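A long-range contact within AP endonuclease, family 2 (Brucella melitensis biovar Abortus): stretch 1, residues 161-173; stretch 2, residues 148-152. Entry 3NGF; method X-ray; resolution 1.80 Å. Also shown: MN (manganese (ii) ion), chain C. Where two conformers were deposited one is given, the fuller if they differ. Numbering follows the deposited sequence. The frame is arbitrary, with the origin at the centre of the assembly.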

# COMPACT_ATOMS: atom_id res chain seq x y z
N PHE A 161 -3.50 -11.26 -9.64
CA PHE A 161 -4.95 -11.42 -9.50
C PHE A 161 -5.77 -10.20 -9.88
O PHE A 161 -6.76 -10.34 -10.57
CB PHE A 161 -5.28 -11.79 -8.06
CG PHE A 161 -6.75 -11.88 -7.77
CD1 PHE A 161 -7.56 -12.85 -8.38
CD2 PHE A 161 -7.32 -11.00 -6.85
CE1 PHE A 161 -8.92 -12.92 -8.09
CE2 PHE A 161 -8.68 -11.06 -6.55
CZ PHE A 161 -9.48 -12.03 -7.16
N ILE A 162 -5.36 -9.01 -9.42
CA ILE A 162 -6.20 -7.81 -9.54
C ILE A 162 -5.36 -6.63 -10.05
O ILE A 162 -4.34 -6.26 -9.45
CB ILE A 162 -6.94 -7.48 -8.20
CG1 ILE A 162 -7.80 -6.22 -8.32
CG2 ILE A 162 -5.96 -7.37 -7.04
CD1 ILE A 162 -8.89 -6.32 -9.31
N VAL A 163 -5.76 -6.11 -11.21
CA VAL A 163 -5.00 -5.04 -11.89
C VAL A 163 -5.89 -3.89 -12.39
O VAL A 163 -5.42 -3.02 -13.15
CB VAL A 163 -4.14 -5.64 -13.05
CG1 VAL A 163 -3.13 -6.64 -12.50
CG2 VAL A 163 -4.99 -6.31 -14.12
N HIS A 164 -7.18 -3.87 -12.00
CA HIS A 164 -8.09 -2.78 -12.39
C HIS A 164 -8.82 -2.22 -11.18
O HIS A 164 -9.31 -2.98 -10.31
CB HIS A 164 -9.08 -3.22 -13.47
CG HIS A 164 -8.43 -3.51 -14.78
ND1 HIS A 164 -8.03 -2.51 -15.64
CD2 HIS A 164 -8.11 -4.68 -15.39
CE1 HIS A 164 -7.48 -3.04 -16.71
NE2 HIS A 164 -7.52 -4.36 -16.59
N GLN A 165 -8.90 -0.89 -11.12
CA GLN A 165 -9.46 -0.20 -9.93
C GLN A 165 -10.94 -0.44 -9.65
O GLN A 165 -11.31 -0.80 -8.53
CB GLN A 165 -9.20 1.32 -9.98
CG GLN A 165 -7.75 1.71 -10.09
CD GLN A 165 -6.93 1.32 -8.86
OE1 GLN A 165 -7.44 1.32 -7.73
NE2 GLN A 165 -5.65 1.05 -9.07
N LEU A 166 -11.81 -0.21 -10.63
CA LEU A 166 -13.25 -0.37 -10.38
C LEU A 166 -13.61 -1.86 -10.20
O LEU A 166 -14.57 -2.19 -9.49
CB LEU A 166 -14.08 0.28 -11.49
CG LEU A 166 -13.97 1.81 -11.62
CD1 LEU A 166 -14.91 2.27 -12.72
CD2 LEU A 166 -14.32 2.49 -10.32
N GLU A 167 -12.84 -2.75 -10.81
CA GLU A 167 -13.03 -4.18 -10.59
C GLU A 167 -12.75 -4.49 -9.12
O GLU A 167 -13.47 -5.29 -8.50
CB GLU A 167 -12.08 -4.97 -11.47
CG GLU A 167 -12.16 -6.47 -11.28
CD GLU A 167 -11.25 -7.24 -12.23
OE1 GLU A 167 -10.44 -6.62 -12.97
OE2 GLU A 167 -11.37 -8.49 -12.23
N ALA A 168 -11.73 -3.85 -8.55
CA ALA A 168 -11.39 -4.05 -7.13
C ALA A 168 -12.50 -3.50 -6.24
O ALA A 168 -12.85 -4.11 -5.21
CB ALA A 168 -10.03 -3.42 -6.77
N VAL A 169 -13.04 -2.33 -6.59
CA VAL A 169 -14.19 -1.76 -5.87
C VAL A 169 -15.36 -2.75 -5.85
O VAL A 169 -16.00 -2.96 -4.81
CB VAL A 169 -14.63 -0.43 -6.45
CG1 VAL A 169 -15.96 0.01 -5.86
CG2 VAL A 169 -13.52 0.64 -6.23
N GLY A 170 -15.60 -3.37 -6.99
CA GLY A 170 -16.63 -4.41 -7.10
C GLY A 170 -16.36 -5.61 -6.22
O GLY A 170 -17.31 -6.14 -5.58
N LEU A 171 -15.11 -6.05 -6.16
CA LEU A 171 -14.76 -7.19 -5.31
C LEU A 171 -14.96 -6.85 -3.84
O LEU A 171 -15.45 -7.66 -3.06
CB LEU A 171 -13.33 -7.66 -5.56
CG LEU A 171 -13.07 -8.45 -6.83
CD1 LEU A 171 -11.56 -8.64 -6.98
CD2 LEU A 171 -13.79 -9.80 -6.72
N VAL A 172 -14.58 -5.64 -3.46
CA VAL A 172 -14.80 -5.17 -2.09
C VAL A 172 -16.28 -5.10 -1.69
O VAL A 172 -16.63 -5.42 -0.56
CB VAL A 172 -14.12 -3.83 -1.84
CG1 VAL A 172 -14.60 -3.28 -0.46
CG2 VAL A 172 -12.60 -3.98 -1.90
N LYS A 173 -17.16 -4.71 -2.62
CA LYS A 173 -18.60 -4.72 -2.34
C LYS A 173 -19.09 -6.14 -2.06
O LYS A 173 -19.93 -6.35 -1.18
CB LYS A 173 -19.38 -4.09 -3.51
CG LYS A 173 -19.41 -2.57 -3.47
CD LYS A 173 -20.15 -1.97 -4.65
CE LYS A 173 -19.79 -0.49 -4.83
NZ LYS A 173 -20.25 -0.03 -6.19
MN MN C . 1.91 0.30 -4.61
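Stretch 2 (148-152) LVEPL

A single direct hydrogen bond joins these two stretches, and it sits beside a proline: the amide N of Leu-152 donates to the carbonyl O of Ile-162 at 3.0 Å, nearly straight at 164°. Pro-151, just before it, has no N-H to offer, yet its CA approaches the same Ile-162 O at 3.3 Å in a CA-H...O contact, so one carbonyl receives two neighbouring residues. Next to this pairing, the CA of Val-163 lies 3.5 Å from the O of Leu-152, a second CA-H...O contact.

Stretch 2 enters as the end of a strand, Leu-148 and Val-149, and continues in extended form through Glu-150 and Pro-151, with phi/psi of -117/108 and -60/136. Stretch 1 begins as loop, passes through His-164 at the N-cap position, and is helical from Gln-165 onward. The closest backbone register pairs Val-163 with Pro-151, their CA atoms 4.3 Å apart. From that point Val-149 lies back along stretch 2 while its partner Val-172 lies far ahead along the helix, so the chains run in opposing senses over this part of the contact.

Pro-151 is the residue most covered by the partner stretch. Its ring fits where loop becomes helix: CG is 3.7 Å from the CB of Ala-168, 3.8 Å from the O of His-164 and 4.2 Å from the CG1 of Ile-162. Ala-168, one turn into the helix, points its CB toward stretch 2. One turn further, Val-172 brings CG2 to 3.6 Å from the CG1 of Val-149. The CG2 of Val-149 meets the CG2 of Ile-162 at 3.7 Å, so its two methyls reach helix and loop respectively. The designer's pattern is an i, i+4 pair of small or branched apolar residues, Ala-168 and Val-172, facing a valine and a proline two positions apart.

Gln-165 adds a polar link. Its CA-to-CB bond points sideways, but the side chain, m at both chi1 and chi2, brings NE2 to 3.5 Å from the CB of Pro-151. That nitrogen donates to the O of a water at 3.0 Å, which in turn donates to the O of Pro-151 at 2.7 Å. The Gln-165 OE1 is buried without a partner in the model.

Val-149 faces stretch 1, both helix and loop, while Glu-150 turns away from it, and its OE2 binds the manganese ion MN at 2.2 Å.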

# COMPACT_ATOMS: atom_id res chain seq x y z
N LEU A 148 -6.64 -3.77 3.00
CA LEU A 148 -6.77 -3.26 1.65
C LEU A 148 -6.39 -4.26 0.59
O LEU A 148 -5.51 -5.11 0.78
CB LEU A 148 -5.90 -2.02 1.45
CG LEU A 148 -6.11 -0.85 2.39
CD1 LEU A 148 -5.15 0.32 2.02
CD2 LEU A 148 -7.58 -0.41 2.44
N VAL A 149 -7.04 -4.08 -0.57
CA VAL A 149 -6.66 -4.75 -1.81
C VAL A 149 -6.04 -3.69 -2.70
O VAL A 149 -6.61 -2.59 -2.85
CB VAL A 149 -7.89 -5.42 -2.52
CG1 VAL A 149 -9.12 -4.45 -2.65
CG2 VAL A 149 -7.50 -6.01 -3.92
N GLU A 150 -4.89 -4.01 -3.30
CA GLU A 150 -4.18 -3.07 -4.18
C GLU A 150 -4.08 -3.60 -5.61
O GLU A 150 -3.30 -4.52 -5.87
CB GLU A 150 -2.75 -2.82 -3.72
CG GLU A 150 -2.09 -1.65 -4.48
CD GLU A 150 -0.59 -1.51 -4.28
OE1 GLU A 150 0.08 -2.31 -3.60
OE2 GLU A 150 -0.07 -0.53 -4.83
N PRO A 151 -4.85 -3.00 -6.53
CA PRO A 151 -4.61 -3.33 -7.95
C PRO A 151 -3.19 -2.96 -8.37
O PRO A 151 -2.71 -1.88 -8.04
CB PRO A 151 -5.65 -2.46 -8.68
CG PRO A 151 -6.70 -2.20 -7.66
CD PRO A 151 -5.99 -2.10 -6.36
N LEU A 152 -2.54 -3.87 -9.10
CA LEU A 152 -1.20 -3.64 -9.60
C LEU A 152 -1.29 -3.37 -11.12
O LEU A 152 -2.31 -2.84 -11.60
CB LEU A 152 -0.29 -4.79 -9.19
CG LEU A 152 -0.23 -5.02 -7.66
CD1 LEU A 152 0.75 -6.14 -7.33
CD2 LEU A 152 0.15 -3.72 -6.88
O HOH W 1 2.16 -1.33 -2.77
O HOH W 2 -3.62 0.42 -6.89
O HOH W 3 3.01 -1.26 -5.83